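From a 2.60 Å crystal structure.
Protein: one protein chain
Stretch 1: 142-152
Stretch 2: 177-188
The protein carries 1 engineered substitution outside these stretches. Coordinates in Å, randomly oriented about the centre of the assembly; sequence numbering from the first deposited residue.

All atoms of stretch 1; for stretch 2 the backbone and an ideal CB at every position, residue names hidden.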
ATOM      1  N   ILE A 142      10.766   9.256  -2.448  1.00 50.82           N
ATOM      2  CA  ILE A 142       9.450   9.236  -3.076  1.00 50.08           C
ATOM      3  C   ILE A 142       9.056   7.802  -3.410  1.00 50.26           C
ATOM      4  O   ILE A 142       9.866   6.995  -3.879  1.00 49.78           O
ATOM      5  CB  ILE A 142       9.361  10.105  -4.370  1.00 50.14           C
ATOM      6  CG1 ILE A 142      10.315   9.581  -5.443  1.00 48.27           C
ATOM      7  CG2 ILE A 142       9.625  11.563  -4.033  1.00 45.52           C
ATOM      8  CD1 ILE A 142      10.105  10.245  -6.787  1.00 48.11           C
ATOM      9  N   VAL A 143       7.798   7.488  -3.142  1.00 49.23           N
ATOM     10  CA  VAL A 143       7.284   6.154  -3.376  1.00 48.48           C
ATOM     11  C   VAL A 143       6.464   6.187  -4.652  1.00 48.83           C
ATOM     12  O   VAL A 143       5.546   6.998  -4.787  1.00 50.42           O
ATOM     13  CB  VAL A 143       6.421   5.718  -2.186  1.00 46.82           C
ATOM     14  CG1 VAL A 143       5.963   4.277  -2.347  1.00 46.20           C
ATOM     15  CG2 VAL A 143       7.210   5.898  -0.919  1.00 46.26           C
ATOM     16  N   VAL A 144       6.796   5.311  -5.594  1.00 48.19           N
ATOM     17  CA  VAL A 144       6.096   5.294  -6.870  1.00 47.28           C
ATOM     18  C   VAL A 144       5.379   3.983  -7.171  1.00 47.75           C
ATOM     19  O   VAL A 144       6.000   2.918  -7.193  1.00 49.37           O
ATOM     20  CB  VAL A 144       7.091   5.620  -8.031  1.00 46.12           C
ATOM     21  CG1 VAL A 144       6.363   5.631  -9.367  1.00 45.06           C
ATOM     22  CG2 VAL A 144       7.761   6.972  -7.777  1.00 43.65           C
ATOM     23  N   LEU A 145       4.072   4.069  -7.395  1.00 47.75           N
ATOM     24  CA  LEU A 145       3.268   2.900  -7.743  1.00 49.55           C
ATOM     25  C   LEU A 145       2.998   2.940  -9.253  1.00 51.11           C
ATOM     26  O   LEU A 145       2.521   3.957  -9.778  1.00 51.05           O
ATOM     27  CB  LEU A 145       1.930   2.917  -6.994  1.00 47.64           C
ATOM     28  CG  LEU A 145       0.918   1.890  -7.501  1.00 46.33           C
ATOM     29  CD1 LEU A 145       1.346   0.508  -7.028  1.00 46.07           C
ATOM     30  CD2 LEU A 145      -0.476   2.220  -7.000  1.00 47.53           C
ATOM     31  N   LYS A 146       3.302   1.848  -9.952  1.00 52.94           N
ATOM     32  CA  LYS A 146       3.070   1.790 -11.405  1.00 55.62           C
ATOM     33  C   LYS A 146       1.897   0.861 -11.776  1.00 56.44           C
ATOM     34  O   LYS A 146       1.403   0.121 -10.924  1.00 56.31           O
ATOM     35  CB  LYS A 146       4.354   1.331 -12.114  1.00 55.06           C
ATOM     36  CG  LYS A 146       5.470   2.368 -12.100  1.00 54.95           C
ATOM     37  CD  LYS A 146       6.794   1.784 -12.577  1.00 53.26           C
ATOM     38  CE  LYS A 146       7.865   2.862 -12.664  1.00 53.08           C
ATOM     39  NZ  LYS A 146       9.218   2.271 -12.762  1.00 52.94           N
ATOM     40  N   GLU A 147       1.442   0.910 -13.033  1.00 58.04           N
ATOM     41  CA  GLU A 147       0.354   0.037 -13.490  1.00 59.56           C
ATOM     42  C   GLU A 147       0.764  -1.395 -13.175  1.00 60.29           C
ATOM     43  O   GLU A 147      -0.064  -2.292 -13.023  1.00 58.78           O
ATOM     44  CB  GLU A 147       0.145   0.184 -14.986  1.00 61.70           C
ATOM     45  CG  GLU A 147      -0.388   1.533 -15.384  1.00 67.04           C
ATOM     46  CD  GLU A 147      -1.622   1.908 -14.590  1.00 70.41           C
ATOM     47  OE1 GLU A 147      -2.502   1.030 -14.420  1.00 72.18           O
ATOM     48  OE2 GLU A 147      -1.715   3.076 -14.142  1.00 73.00           O
ATOM     49  N   ASP A 148       2.080  -1.564 -13.089  1.00 61.98           N
ATOM     50  CA  ASP A 148       2.767  -2.806 -12.762  1.00 63.08           C
ATOM     51  C   ASP A 148       2.250  -3.464 -11.488  1.00 63.73           C
ATOM     52  O   ASP A 148       2.254  -4.688 -11.365  1.00 63.07           O
ATOM     53  CB  ASP A 148       4.228  -2.485 -12.491  1.00 64.30           C
ATOM     54  CG  ASP A 148       5.134  -3.048 -13.503  1.00 66.72           C
ATOM     55  OD1 ASP A 148       4.769  -4.089 -14.075  1.00 69.33           O
ATOM     56  OD2 ASP A 148       6.218  -2.459 -13.715  1.00 68.65           O
ATOM     57  N   ASP A 149       1.851  -2.612 -10.540  1.00 64.22           N
ATOM     58  CA  ASP A 149       1.416  -2.991  -9.196  1.00 64.67           C
ATOM     59  C   ASP A 149       2.751  -3.075  -8.457  1.00 64.02           C
ATOM     60  O   ASP A 149       2.865  -3.563  -7.337  1.00 65.46           O
ATOM     61  CB  ASP A 149       0.687  -4.340  -9.167  1.00 65.82           C
ATOM     62  CG  ASP A 149      -0.738  -4.236  -9.674  1.00 67.46           C
ATOM     63  OD1 ASP A 149      -1.414  -3.234  -9.336  1.00 66.09           O
ATOM     64  OD2 ASP A 149      -1.177  -5.162 -10.399  1.00 68.88           O
ATOM     65  N   THR A 150       3.763  -2.568  -9.137  1.00 62.42           N
ATOM     66  CA  THR A 150       5.109  -2.524  -8.634  1.00 61.48           C
ATOM     67  C   THR A 150       5.214  -1.215  -7.823  1.00 60.85           C
ATOM     68  O   THR A 150       4.632  -0.189  -8.204  1.00 61.38           O
ATOM     69  CB  THR A 150       6.098  -2.548  -9.847  1.00 61.91           C
ATOM     70  OG1 THR A 150       7.343  -3.120  -9.440  1.00 63.14           O
ATOM     71  CG2 THR A 150       6.344  -1.142 -10.396  1.00 61.40           C
ATOM     72  N   ILE A 151       5.924  -1.252  -6.697  1.00 59.39           N
ATOM     73  CA  ILE A 151       6.089  -0.056  -5.859  1.00 57.20           C
ATOM     74  C   ILE A 151       7.582   0.230  -5.728  1.00 57.04           C
ATOM     75  O   ILE A 151       8.346  -0.610  -5.261  1.00 57.95           O
ATOM     76  CB  ILE A 151       5.460  -0.266  -4.461  1.00 56.39           C
ATOM     77  CG1 ILE A 151       3.967  -0.599  -4.613  1.00 53.74           C
ATOM     78  CG2 ILE A 151       5.646   0.990  -3.610  1.00 55.45           C
ATOM     79  CD1 ILE A 151       3.308  -1.127  -3.356  1.00 51.98           C
ATOM     80  N   THR A 152       7.994   1.422  -6.136  1.00 57.17           N
ATOM     81  CA  THR A 152       9.409   1.787  -6.109  1.00 58.35           C
ATOM     82  C   THR A 152       9.770   2.990  -5.230  1.00 58.83           C
ATOM     83  O   THR A 152       9.020   3.973  -5.142  1.00 57.27           O
ATOM     84  CB  THR A 152       9.896   2.093  -7.555  1.00 59.10           C
ATOM     85  OG1 THR A 152       9.390   1.088  -8.444  1.00 58.54           O
ATOM     86  CG2 THR A 152      11.417   2.126  -7.625  1.00 57.33           C
ATOM     87  N   UNK A 177       0.065 -14.722  -6.325  1.00 91.29           N
ATOM     88  CA  UNK A 177       1.516 -14.885  -6.299  1.00 89.71           C
ATOM     89  C   UNK A 177       2.073 -13.746  -5.427  1.00 88.15           C
ATOM     90  O   UNK A 177       2.863 -13.970  -4.500  1.00 87.94           O
ATOM     91  CB  UNK A 177       2.112 -14.865  -7.708  1.00 89.71           C
ATOM     92  N   UNK A 178       1.630 -12.528  -5.738  1.00 85.60           N
ATOM     93  CA  UNK A 178       2.007 -11.296  -5.025  1.00 82.24           C
ATOM     94  C   UNK A 178       0.765 -10.383  -5.095  1.00 80.67           C
ATOM     95  O   UNK A 178      -0.264 -10.776  -5.671  1.00 80.40           O
ATOM     96  CB  UNK A 178       3.243 -10.632  -5.635  1.00 82.24           C
ATOM     97  N   UNK A 179       0.850  -9.172  -4.541  1.00 77.01           N
ATOM     98  CA  UNK A 179      -0.302  -8.270  -4.575  1.00 73.80           C
ATOM     99  C   UNK A 179      -0.514  -7.636  -5.950  1.00 73.06           C
ATOM    100  O   UNK A 179       0.360  -6.940  -6.464  1.00 72.93           O
ATOM    101  CB  UNK A 179      -0.130  -7.170  -3.526  1.00 73.80           C
ATOM    102  N   UNK A 180      -1.689  -7.871  -6.527  1.00 71.44           N
ATOM    103  CA  UNK A 180      -2.039  -7.337  -7.838  1.00 70.72           C
ATOM    104  C   UNK A 180      -3.244  -6.424  -7.757  1.00 69.61           C
ATOM    105  O   UNK A 180      -4.002  -6.466  -6.791  1.00 70.85           O
ATOM    106  CB  UNK A 180      -2.311  -8.475  -8.824  1.00 70.72           C
ATOM    107  N   UNK A 181      -3.411  -5.594  -8.780  1.00 67.86           N
ATOM    108  CA  UNK A 181      -4.532  -4.662  -8.861  1.00 66.14           C
ATOM    109  C   UNK A 181      -4.624  -3.656  -7.709  1.00 64.42           C
ATOM    110  O   UNK A 181      -5.676  -3.508  -7.088  1.00 65.09           O
ATOM    111  CB  UNK A 181      -5.836  -5.460  -8.925  1.00 66.14           C
ATOM    112  N   UNK A 182      -3.531  -2.956  -7.431  1.00 61.42           N
ATOM    113  CA  UNK A 182      -3.523  -1.962  -6.368  1.00 58.17           C
ATOM    114  C   UNK A 182      -4.194  -0.688  -6.879  1.00 58.46           C
ATOM    115  O   UNK A 182      -3.814  -0.170  -7.920  1.00 59.17           O
ATOM    116  CB  UNK A 182      -2.097  -1.678  -5.891  1.00 58.17           C
ATOM    117  N   UNK A 183      -5.194  -0.187  -6.159  1.00 58.58           N
ATOM    118  CA  UNK A 183      -5.893   1.034  -6.570  1.00 59.40           C
ATOM    119  C   UNK A 183      -5.386   2.231  -5.807  1.00 59.58           C
ATOM    120  O   UNK A 183      -5.436   3.355  -6.315  1.00 60.99           O
ATOM    121  CB  UNK A 183      -7.403   0.890  -6.366  1.00 59.40           C
ATOM    122  N   UNK A 184      -4.940   1.999  -4.574  1.00 58.15           N
ATOM    123  CA  UNK A 184      -4.486   3.091  -3.729  1.00 55.28           C
ATOM    124  C   UNK A 184      -3.422   2.663  -2.734  1.00 54.00           C
ATOM    125  O   UNK A 184      -3.239   1.487  -2.438  1.00 53.27           O
ATOM    126  CB  UNK A 184      -5.675   3.696  -2.979  1.00 55.28           C
ATOM    127  N   UNK A 185      -2.726   3.664  -2.222  1.00 54.51           N
ATOM    128  CA  UNK A 185      -1.627   3.506  -1.287  1.00 53.26           C
ATOM    129  C   UNK A 185      -1.801   4.550  -0.206  1.00 53.05           C
ATOM    130  O   UNK A 185      -2.301   5.654  -0.467  1.00 51.21           O
ATOM    131  CB  UNK A 185      -0.268   3.636  -1.979  1.00 53.26           C
ATOM    132  N   UNK A 186      -1.363   4.216   0.995  1.00 52.60           N
ATOM    133  CA  UNK A 186      -1.492   5.135   2.106  1.00 53.89           C
ATOM    134  C   UNK A 186      -0.566   4.710   3.232  1.00 52.35           C
ATOM    135  O   UNK A 186      -0.486   3.540   3.588  1.00 52.16           O
ATOM    136  CB  UNK A 186      -2.941   5.203   2.591  1.00 53.89           C
ATOM    137  N   UNK A 187       0.151   5.671   3.785  1.00 51.35           N
ATOM    138  CA  UNK A 187       1.044   5.379   4.885  1.00 50.27           C
ATOM    139  C   UNK A 187       0.306   5.407   6.218  1.00 49.22           C
ATOM    140  O   UNK A 187      -0.593   6.215   6.441  1.00 48.26           O
ATOM    141  CB  UNK A 187       2.206   6.374   4.900  1.00 50.27           C
ATOM    142  N   UNK A 188       0.695   4.502   7.096  1.00 49.24           N
ATOM    143  CA  UNK A 188       0.132   4.452   8.419  1.00 51.88           C
ATOM    144  C   UNK A 188       0.726   5.650   9.145  1.00 53.99           C
ATOM    145  O   UNK A 188       1.789   6.136   8.769  1.00 55.99           O
ATOM    146  CB  UNK A 188       0.425   3.128   9.128  1.00 51.88           C
TER

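Stretch 1 is a β-hairpin whose strands pair through V144 and T152, with a turn at E147–D149; V143, L145, I151 and D149 point toward stretch 2. Position 177 has nothing of stretch 1 near its CB, so the contact sets no preference there; it is A177.

At 178 the ideal CB is also out of contact, but CA-to-CB points toward the turn, where the carbonyl of D148 and the carboxylate of D149 offer acceptors. A long side chain with a donor at its end would suit, lysine or arginine above all. The residue is R178, and its NH2 donates to D148 O at 2.7 Å, near the guanidinium plane. D149 OD2 lies 4.2 Å from R178 NH2, well out of that plane, so the charges attract without a hydrogen bond.

Position 179 points sideways and leaves the choice wide; V179 touches the turn mainly through its backbone, its O lying 3.8 Å from D149 CB. Position 180 also points sideways, with its ideal CB 3.8 Å from D149 OD2. A small or polar residue fits, whereas another acid would add charge beside the carboxylate. N180 turns its amide to its own stretch, where OD1 accepts weak bonds from R178 NE (3.3 Å) and NH2 (3.2 Å).

At 181, phi/psi of 59/52 favours glycine, asparagine or aspartate, and CB points away. The backbone makes the contact: D181 N donates to D149 OD2 at 2.8 Å.

Position 182 points toward stretch 1, its ideal CB 3.8 Å from D149 OD1 and 4.2 Å from L145 CD1. Its backbone N can reach the acid, while the side chain meets an apolar surface suited to isoleucine, leucine, valine or methionine. I182 N donates to D149 OD1 at 2.9 Å, so the two carboxylate oxygens of D149 each accept one of two successive backbone amides; I182 CD1 reaches L145 CD1 (4.0 Å) and I151 CD1 (4.1 Å).

Positions 183 and 184 point away and tolerate polar residues. They are T183 and D184; D184 OD1 accepts from the backbone N of 185 at 2.7 Å.

Position 185 faces L145. Its ideal CB lies 5.2 Å from L145 CD2, a gap that leucine, isoleucine or methionine could fill. L185 CD2 packs on L145 CB (3.9 Å), and L185 CD1 on I151 CD1 (4.2 Å).

Position 187 points sideways, but a long apolar or aromatic chain could reach V143; F187 CZ meets V143 CG2 edge-on at 3.9 Å. Positions 186 and 188 are out of reach of stretch 1, which sets no preference there; they are E186 and S188.

Stretch 2 177-188: ARVNDITDLEFS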
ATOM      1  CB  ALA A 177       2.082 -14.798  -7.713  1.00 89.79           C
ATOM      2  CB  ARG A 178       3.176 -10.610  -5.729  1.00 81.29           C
ATOM      3  CG  ARG A 178       2.889 -10.422  -7.214  1.00 79.19           C
ATOM      4  CD  ARG A 178       3.610  -9.245  -7.817  1.00 76.63           C
ATOM      5  NE  ARG A 178       2.902  -8.795  -9.011  1.00 74.07           N
ATOM      6  CZ  ARG A 178       3.140  -7.650  -9.635  1.00 73.76           C
ATOM      7  NH1 ARG A 178       4.077  -6.829  -9.185  1.00 73.66           N
ATOM      8  NH2 ARG A 178       2.425  -7.317 -10.696  1.00 73.46           N
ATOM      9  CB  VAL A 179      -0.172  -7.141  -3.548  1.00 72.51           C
ATOM     10  CG1 VAL A 179      -1.480  -6.379  -3.453  1.00 70.26           C
ATOM     11  CG2 VAL A 179       0.214  -7.707  -2.214  1.00 73.47           C
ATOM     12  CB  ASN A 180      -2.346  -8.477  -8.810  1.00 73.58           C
ATOM     13  CG  ASN A 180      -1.106  -9.274  -9.184  1.00 75.73           C
ATOM     14  OD1 ASN A 180      -0.284  -8.815  -9.986  1.00 78.29           O
ATOM     15  ND2 ASN A 180      -0.952 -10.465  -8.593  1.00 74.66           N
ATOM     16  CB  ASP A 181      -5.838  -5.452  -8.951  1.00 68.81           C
ATOM     17  CG  ASP A 181      -5.816  -6.495 -10.071  1.00 71.49           C
ATOM     18  OD1 ASP A 181      -5.943  -6.106 -11.259  1.00 72.57           O
ATOM     19  OD2 ASP A 181      -5.662  -7.703  -9.762  1.00 70.57           O
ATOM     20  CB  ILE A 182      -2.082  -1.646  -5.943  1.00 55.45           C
ATOM     21  CG1 ILE A 182      -1.359  -2.950  -5.601  1.00 54.28           C
ATOM     22  CG2 ILE A 182      -2.084  -0.710  -4.759  1.00 55.83           C
ATOM     23  CD1 ILE A 182       0.065  -2.784  -5.137  1.00 51.81           C
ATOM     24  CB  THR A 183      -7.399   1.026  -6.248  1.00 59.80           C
ATOM     25  OG1 THR A 183      -7.956  -0.236  -6.595  1.00 63.29           O
ATOM     26  CG2 THR A 183      -8.117   2.135  -7.027  1.00 59.46           C
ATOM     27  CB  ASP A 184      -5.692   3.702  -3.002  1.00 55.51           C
ATOM     28  CG  ASP A 184      -5.459   5.144  -2.571  1.00 56.00           C
ATOM     29  OD1 ASP A 184      -4.404   5.716  -2.902  1.00 53.93           O
ATOM     30  OD2 ASP A 184      -6.345   5.712  -1.896  1.00 58.11           O
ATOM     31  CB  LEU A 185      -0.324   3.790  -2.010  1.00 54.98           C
ATOM     32  CG  LEU A 185       0.690   2.679  -2.124  1.00 55.69           C
ATOM     33  CD1 LEU A 185       0.005   1.407  -2.595  1.00 58.41           C
ATOM     34  CD2 LEU A 185       1.776   3.127  -3.080  1.00 56.14           C
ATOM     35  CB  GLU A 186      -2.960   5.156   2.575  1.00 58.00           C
ATOM     36  CG  GLU A 186      -3.296   6.068   3.758  1.00 64.67           C
ATOM     37  CD  GLU A 186      -3.033   7.547   3.487  1.00 69.49           C
ATOM     38  OE1 GLU A 186      -3.225   7.986   2.329  1.00 69.94           O
ATOM     39  OE2 GLU A 186      -2.650   8.270   4.445  1.00 73.42           O
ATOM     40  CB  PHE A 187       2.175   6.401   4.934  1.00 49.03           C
ATOM     41  CG  PHE A 187       3.372   6.028   4.116  1.00 49.79           C
ATOM     42  CD1 PHE A 187       4.336   5.158   4.619  1.00 48.41           C
ATOM     43  CD2 PHE A 187       3.545   6.552   2.833  1.00 50.77           C
ATOM     44  CE1 PHE A 187       5.470   4.805   3.849  1.00 49.30           C
ATOM     45  CE2 PHE A 187       4.676   6.203   2.059  1.00 51.32           C
ATOM     46  CZ  PHE A 187       5.639   5.327   2.572  1.00 47.48           C
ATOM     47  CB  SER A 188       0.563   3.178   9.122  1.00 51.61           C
ATOM     48  OG  SER A 188       0.224   3.255  10.489  1.00 52.33           O
TER
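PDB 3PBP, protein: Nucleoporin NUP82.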